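Local coordinates for protein acyl-CoA dehydrogenase (Geobacillus kaustophilus, PDB 2PG0) that binds FAD and probably catalyses the alpha-beta dehydrogenation of carrier-bound acyl chains, as a flavoenzyme of the acyl-CoA dehydrogenase family, at residues C57-E62 with A72-I77; T296-G301 with K334-E339. All coordinates share one frame; numbering follows the deposited sequence.

Contact 1. Residues C57-E62 with A72-I77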
loop_
_atom_site.group_PDB
_atom_site.type_symbol
_atom_site.label_atom_id
_atom_site.label_comp_id
_atom_site.label_asym_id
_atom_site.label_seq_id
_atom_site.Cartn_x
_atom_site.Cartn_y
_atom_site.Cartn_z
ATOM N N CYS A 57 -4.286 -29.584 -27.184
ATOM C CA CYS A 57 -4.767 -28.865 -28.369
ATOM C C CYS A 57 -6.202 -29.229 -28.781
ATOM O O CYS A 57 -6.447 -29.527 -29.950
ATOM C CB CYS A 57 -3.812 -29.095 -29.543
ATOM S SG CYS A 57 -2.112 -28.652 -29.198
ATOM N N PRO A 58 -7.159 -29.178 -27.836
ATOM C CA PRO A 58 -8.506 -29.671 -28.159
ATOM C C PRO A 58 -9.236 -28.803 -29.195
ATOM O O PRO A 58 -10.199 -29.258 -29.824
ATOM C CB PRO A 58 -9.220 -29.641 -26.806
ATOM C CG PRO A 58 -8.530 -28.572 -26.045
ATOM C CD PRO A 58 -7.086 -28.654 -26.456
ATOM N N TRP A 59 -8.758 -27.570 -29.376
ATOM C CA TRP A 59 -9.329 -26.610 -30.329
ATOM C C TRP A 59 -8.969 -26.933 -31.782
ATOM O O TRP A 59 -9.580 -26.395 -32.711
ATOM C CB TRP A 59 -8.851 -25.187 -29.992
ATOM C CG TRP A 59 -7.355 -25.104 -29.885
ATOM C CD1 TRP A 59 -6.612 -25.205 -28.746
ATOM C CD2 TRP A 59 -6.420 -24.936 -30.960
ATOM N NE1 TRP A 59 -5.275 -25.107 -29.040
ATOM C CE2 TRP A 59 -5.127 -24.935 -30.389
ATOM C CE3 TRP A 59 -6.547 -24.774 -32.350
ATOM C CZ2 TRP A 59 -3.967 -24.788 -31.157
ATOM C CZ3 TRP A 59 -5.390 -24.621 -33.113
ATOM C CH2 TRP A 59 -4.120 -24.628 -32.513
ATOM N N VAL A 60 -7.956 -27.780 -31.970
ATOM C CA VAL A 60 -7.493 -28.176 -33.302
ATOM C C VAL A 60 -8.631 -28.881 -34.065
ATOM O O VAL A 60 -9.465 -29.563 -33.462
ATOM C CB VAL A 60 -6.210 -29.059 -33.209
ATOM C CG1 VAL A 60 -5.936 -29.812 -34.508
ATOM C CG2 VAL A 60 -4.990 -28.200 -32.828
ATOM N N ASP A 61 -8.676 -28.680 -35.381
ATOM C CA ASP A 61 -9.742 -29.249 -36.208
ATOM C C ASP A 61 -9.725 -30.774 -36.166
ATOM O O ASP A 61 -8.662 -31.382 -36.026
ATOM C CB ASP A 61 -9.625 -28.769 -37.658
ATOM C CG ASP A 61 -10.888 -29.038 -38.459
ATOM O OD1 ASP A 61 -11.865 -28.268 -38.308
ATOM O OD2 ASP A 61 -10.907 -30.027 -39.227
ATOM N N GLU A 62 -10.907 -31.377 -36.297
ATOM C CA GLU A 62 -11.056 -32.837 -36.289
ATOM C C GLU A 62 -10.195 -33.551 -37.335
ATOM O O GLU A 62 -9.763 -34.687 -37.115
ATOM C CB GLU A 62 -12.536 -33.246 -36.424
ATOM C CG GLU A 62 -13.250 -32.706 -37.669
ATOM C CD GLU A 62 -14.740 -33.059 -37.718
ATOM O OE1 GLU A 62 -15.203 -33.897 -36.911
ATOM O OE2 GLU A 62 -15.452 -32.491 -38.574
ATOM N N ALA A 72 -13.237 -21.919 -24.065
ATOM C CA ALA A 72 -13.664 -22.227 -22.697
ATOM C C ALA A 72 -13.084 -23.557 -22.202
ATOM O O ALA A 72 -12.776 -23.694 -21.012
ATOM C CB ALA A 72 -15.177 -22.211 -22.575
ATOM N N TYR A 73 -12.922 -24.523 -23.114
ATOM C CA TYR A 73 -12.246 -25.780 -22.770
ATOM C C TYR A 73 -10.808 -25.531 -22.332
ATOM O O TYR A 73 -10.339 -26.156 -21.384
ATOM C CB TYR A 73 -12.293 -26.785 -23.920
ATOM C CG TYR A 73 -13.637 -27.441 -24.056
ATOM C CD1 TYR A 73 -13.939 -28.603 -23.339
ATOM C CD2 TYR A 73 -14.616 -26.898 -24.887
ATOM C CE1 TYR A 73 -15.189 -29.217 -23.458
ATOM C CE2 TYR A 73 -15.873 -27.501 -25.012
ATOM C CZ TYR A 73 -16.146 -28.660 -24.293
ATOM O OH TYR A 73 -17.382 -29.263 -24.404
ATOM N N SER A 74 -10.120 -24.610 -23.006
ATOM C CA SER A 74 -8.743 -24.268 -22.616
ATOM C C SER A 74 -8.686 -23.580 -21.257
ATOM O O SER A 74 -7.767 -23.830 -20.474
ATOM C CB SER A 74 -8.066 -23.405 -23.680
ATOM O OG SER A 74 -7.616 -24.209 -24.758
ATOM N N VAL A 75 -9.661 -22.713 -20.982
ATOM C CA VAL A 75 -9.770 -22.070 -19.671
ATOM C C VAL A 75 -9.882 -23.135 -18.577
ATOM O O VAL A 75 -9.152 -23.100 -17.586
ATOM C CB VAL A 75 -10.966 -21.094 -19.601
ATOM C CG1 VAL A 75 -11.121 -20.523 -18.179
ATOM C CG2 VAL A 75 -10.787 -19.966 -20.619
ATOM N N VAL A 76 -10.781 -24.099 -18.782
ATOM C CA VAL A 76 -10.963 -25.185 -17.821
ATOM C C VAL A 76 -9.663 -25.971 -17.604
ATOM O O VAL A 76 -9.262 -26.210 -16.463
ATOM C CB VAL A 76 -12.107 -26.140 -18.242
ATOM C CG1 VAL A 76 -12.101 -27.397 -17.366
ATOM C CG2 VAL A 76 -13.454 -25.413 -18.140
ATOM N N ILE A 77 -9.013 -26.366 -18.700
ATOM C CA ILE A 77 -7.777 -27.142 -18.621
ATOM C C ILE A 77 -6.730 -26.386 -17.808
ATOM O O ILE A 77 -6.153 -26.928 -16.857
ATOM C CB ILE A 77 -7.242 -27.534 -20.030
ATOM C CG1 ILE A 77 -8.126 -28.629 -20.644
ATOM C CG2 ILE A 77 -5.794 -28.031 -19.956
ATOM C CD1 ILE A 77 -7.926 -28.826 -22.142
#
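The CA atoms of Pro58 and Tyr73 are the nearest such pair across 57-62 and 72-77, 7.6 Å apart. The first segment is a loop that opens with a type I beta turn from Cys57 to Val60, closed by Val60 N to Cys57 O at 3.1 Å; Pro58 and Trp59 occupy the turn's two central positions and meet the helix. The second is regular helix, with Ile77 N bonded to Tyr73 O.

Pro58 and Ile77 supply the apolar part of the contact. The two side chains point at each other, CG at the outer corner of the Pro58 ring meeting CD1 of Ile77 at 4.0 Å. Ile77 has CG1 anti to its carbonyl carbon (chi1 -73°) and continues nearly straight through chi2 (165°), which carries CD1 out to the proline. The loop belongs to the connection between helices 44-52 and 71-84 in the helical N-terminal domain of the acyl-CoA dehydrogenase fold, so the chain folds back onto the helix it is about to enter. Beside the apolar pair, Trp59 CD1 lies 4.2 Å from Ser74 OG, the hydroxyl sitting obliquely to the indole. This is packing only: Ser74 OG is hydrogen-bonded to Asp96 and Trp59 NE1 to the carbonyl oxygen of Asn95, which ties both sides of the contact to helix 89-105. Within the loop, Val60 CG2 rests 3.5 Å above the plane of the Trp59 ring, with Cys57 CB over the same face, both displaced toward the rim. On the helix side, Phe17 of helix 12-28 packs against Ile77 and meets the Tyr73 ring edge-to-face.

Contact 2. Residues T296-G301 with K334-E339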
loop_
_atom_site.group_PDB
_atom_site.type_symbol
_atom_site.label_atom_id
_atom_site.label_comp_id
_atom_site.label_asym_id
_atom_site.label_seq_id
_atom_site.Cartn_x
_atom_site.Cartn_y
_atom_site.Cartn_z
ATOM N N THR A 296 -12.275 -10.037 -1.397
ATOM C CA THR A 296 -12.728 -8.916 -2.230
ATOM C C THR A 296 -11.864 -8.783 -3.488
ATOM O O THR A 296 -12.376 -8.715 -4.608
ATOM C CB THR A 296 -12.718 -7.585 -1.426
ATOM O OG1 THR A 296 -13.599 -7.704 -0.304
ATOM C CG2 THR A 296 -13.179 -6.410 -2.290
ATOM N N GLU A 297 -10.552 -8.745 -3.301
ATOM C CA GLU A 297 -9.644 -8.592 -4.431
ATOM C C GLU A 297 -9.733 -9.796 -5.375
ATOM O O GLU A 297 -9.693 -9.640 -6.600
ATOM C CB GLU A 297 -8.219 -8.324 -3.946
ATOM C CG GLU A 297 -8.061 -6.964 -3.227
ATOM C CD GLU A 297 -6.599 -6.551 -3.040
ATOM O OE1 GLU A 297 -5.698 -7.265 -3.518
ATOM O OE2 GLU A 297 -6.346 -5.507 -2.399
ATOM N N ILE A 298 -9.871 -10.994 -4.811
ATOM C CA ILE A 298 -10.052 -12.197 -5.639
ATOM C C ILE A 298 -11.335 -12.098 -6.489
ATOM O O ILE A 298 -11.325 -12.428 -7.686
ATOM C CB ILE A 298 -9.998 -13.487 -4.781
ATOM C CG1 ILE A 298 -8.551 -13.729 -4.320
ATOM C CG2 ILE A 298 -10.590 -14.706 -5.558
ATOM C CD1 ILE A 298 -8.391 -14.637 -3.105
ATOM N N ALA A 299 -12.410 -11.600 -5.879
ATOM C CA ALA A 299 -13.696 -11.417 -6.560
ATOM C C ALA A 299 -13.556 -10.420 -7.716
ATOM O O ALA A 299 -14.083 -10.641 -8.814
ATOM C CB ALA A 299 -14.754 -10.945 -5.558
ATOM N N LEU A 300 -12.839 -9.325 -7.469
ATOM C CA LEU A 300 -12.544 -8.347 -8.515
ATOM C C LEU A 300 -11.789 -8.949 -9.699
ATOM O O LEU A 300 -12.161 -8.725 -10.852
ATOM C CB LEU A 300 -11.742 -7.177 -7.945
ATOM C CG LEU A 300 -12.465 -6.211 -7.014
ATOM C CD1 LEU A 300 -11.420 -5.360 -6.341
ATOM C CD2 LEU A 300 -13.488 -5.327 -7.751
ATOM N N GLY A 301 -10.735 -9.706 -9.409
ATOM C CA GLY A 301 -9.897 -10.305 -10.445
ATOM C C GLY A 301 -10.681 -11.335 -11.235
ATOM O O GLY A 301 -10.563 -11.403 -12.461
ATOM N N LYS A 334 0.456 -12.251 -5.774
ATOM C CA LYS A 334 1.662 -12.095 -4.955
ATOM C C LYS A 334 1.321 -11.621 -3.544
ATOM O O LYS A 334 1.876 -12.123 -2.570
ATOM C CB LYS A 334 2.664 -11.153 -5.639
ATOM C CG LYS A 334 3.444 -11.822 -6.774
ATOM C CD LYS A 334 4.096 -10.800 -7.721
ATOM C CE LYS A 334 5.165 -9.965 -7.044
ATOM N NZ LYS A 334 5.612 -8.844 -7.956
ATOM N N ARG A 335 0.380 -10.678 -3.442
ATOM C CA ARG A 335 -0.049 -10.158 -2.147
ATOM C C ARG A 335 -0.781 -11.232 -1.357
ATOM O O ARG A 335 -0.575 -11.384 -0.160
ATOM C CB ARG A 335 -0.953 -8.933 -2.315
ATOM C CG ARG A 335 -0.225 -7.695 -2.827
ATOM C CD ARG A 335 -1.061 -6.435 -2.582
ATOM N NE ARG A 335 -2.354 -6.476 -3.259
ATOM C CZ ARG A 335 -2.547 -6.213 -4.551
ATOM N NH1 ARG A 335 -1.528 -5.883 -5.332
ATOM N NH2 ARG A 335 -3.767 -6.270 -5.067
ATOM N N VAL A 336 -1.646 -11.971 -2.040
ATOM C CA VAL A 336 -2.288 -13.139 -1.441
ATOM C C VAL A 336 -1.254 -14.113 -0.861
ATOM O O VAL A 336 -1.388 -14.547 0.277
ATOM C CB VAL A 336 -3.250 -13.825 -2.443
ATOM C CG1 VAL A 336 -3.700 -15.203 -1.920
ATOM C CG2 VAL A 336 -4.455 -12.912 -2.707
ATOM N N ALA A 337 -0.217 -14.431 -1.638
ATOM C CA ALA A 337 0.810 -15.372 -1.211
ATOM C C ALA A 337 1.530 -14.898 0.057
ATOM O O ALA A 337 1.757 -15.689 0.970
ATOM C CB ALA A 337 1.807 -15.626 -2.346
ATOM N N ALA A 338 1.863 -13.605 0.113
ATOM C CA ALA A 338 2.535 -13.018 1.273
ATOM C C ALA A 338 1.669 -13.091 2.533
ATOM O O ALA A 338 2.166 -13.410 3.621
ATOM C CB ALA A 338 2.944 -11.560 0.986
ATOM N N GLU A 339 0.383 -12.778 2.380
ATOM C CA GLU A 339 -0.587 -12.906 3.467
ATOM C C GLU A 339 -0.729 -14.357 3.921
ATOM O O GLU A 339 -0.730 -14.644 5.124
ATOM C CB GLU A 339 -1.953 -12.364 3.024
ATOM C CG GLU A 339 -2.025 -10.857 2.986
ATOM C CD GLU A 339 -2.141 -10.262 4.372
ATOM O OE1 GLU A 339 -3.276 -10.153 4.865
ATOM O OE2 GLU A 339 -1.096 -9.908 4.967
#
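The helical C-terminal domain of the acyl-CoA dehydrogenase fold brings helices 285-313 and 319-343 together here, joined by a salt bridge between Glu297 and Arg335 and by apolar packing of Ile298 on Val336. Arg335 NH2 donates to Glu297 OE1 at 2.7 Å, with a nearly straight N-H...O angle of 167°. The oxygen lies close to the guanidinium plane, at its edge, whereas the nitrogen reaches the carboxylate from above its plane; the two planes are 71° apart. NH2 makes the one hydrogen bond between them; Arg335 NE, 3.4 Å from the same OE1, is a near neighbour, not a second bond. Glu297 runs extended beyond CG (chi2 -166°), while Arg335 bends at chi3 and crosses it at about a right angle. One residue further along each helix, and well apart from the charges, Ile298 CD1 meets Val336 CG2 at 4.3 Å. Trp328 touches both charged side chains, and Trp328 of a second subunit also packs on Glu297. An alanine in place of Glu297 removes the carboxylate, and the Arg335 guanidinium would probably be left without its mate and freer to turn. Since Arg335 is exposed, solvent is likely to weaken an attraction that rests on one carboxylate oxygen.

In the fold
Contact 1 closes before contact 2 opens, so the two follow one another along the chain, the first within the N-terminal domain and the second within the C-terminal domain. Their centres are about 28 Å apart and the nearest atoms about 11 Å, with no touch between them. They share no helix: 57-62 with 72-77 packs the start of helix 71-84 against the loop leading into it, whereas 296-301 with 334-339 joins two long, consecutive helices, 285-313 and 319-343. Contact 1 is buried within one chain and away from the FAD-binding residues. Contact 2 borders a second subunit, and its helix 319-343 continues to Gln342, an FAD-binding residue, about 11 Å from Val336 between side chains.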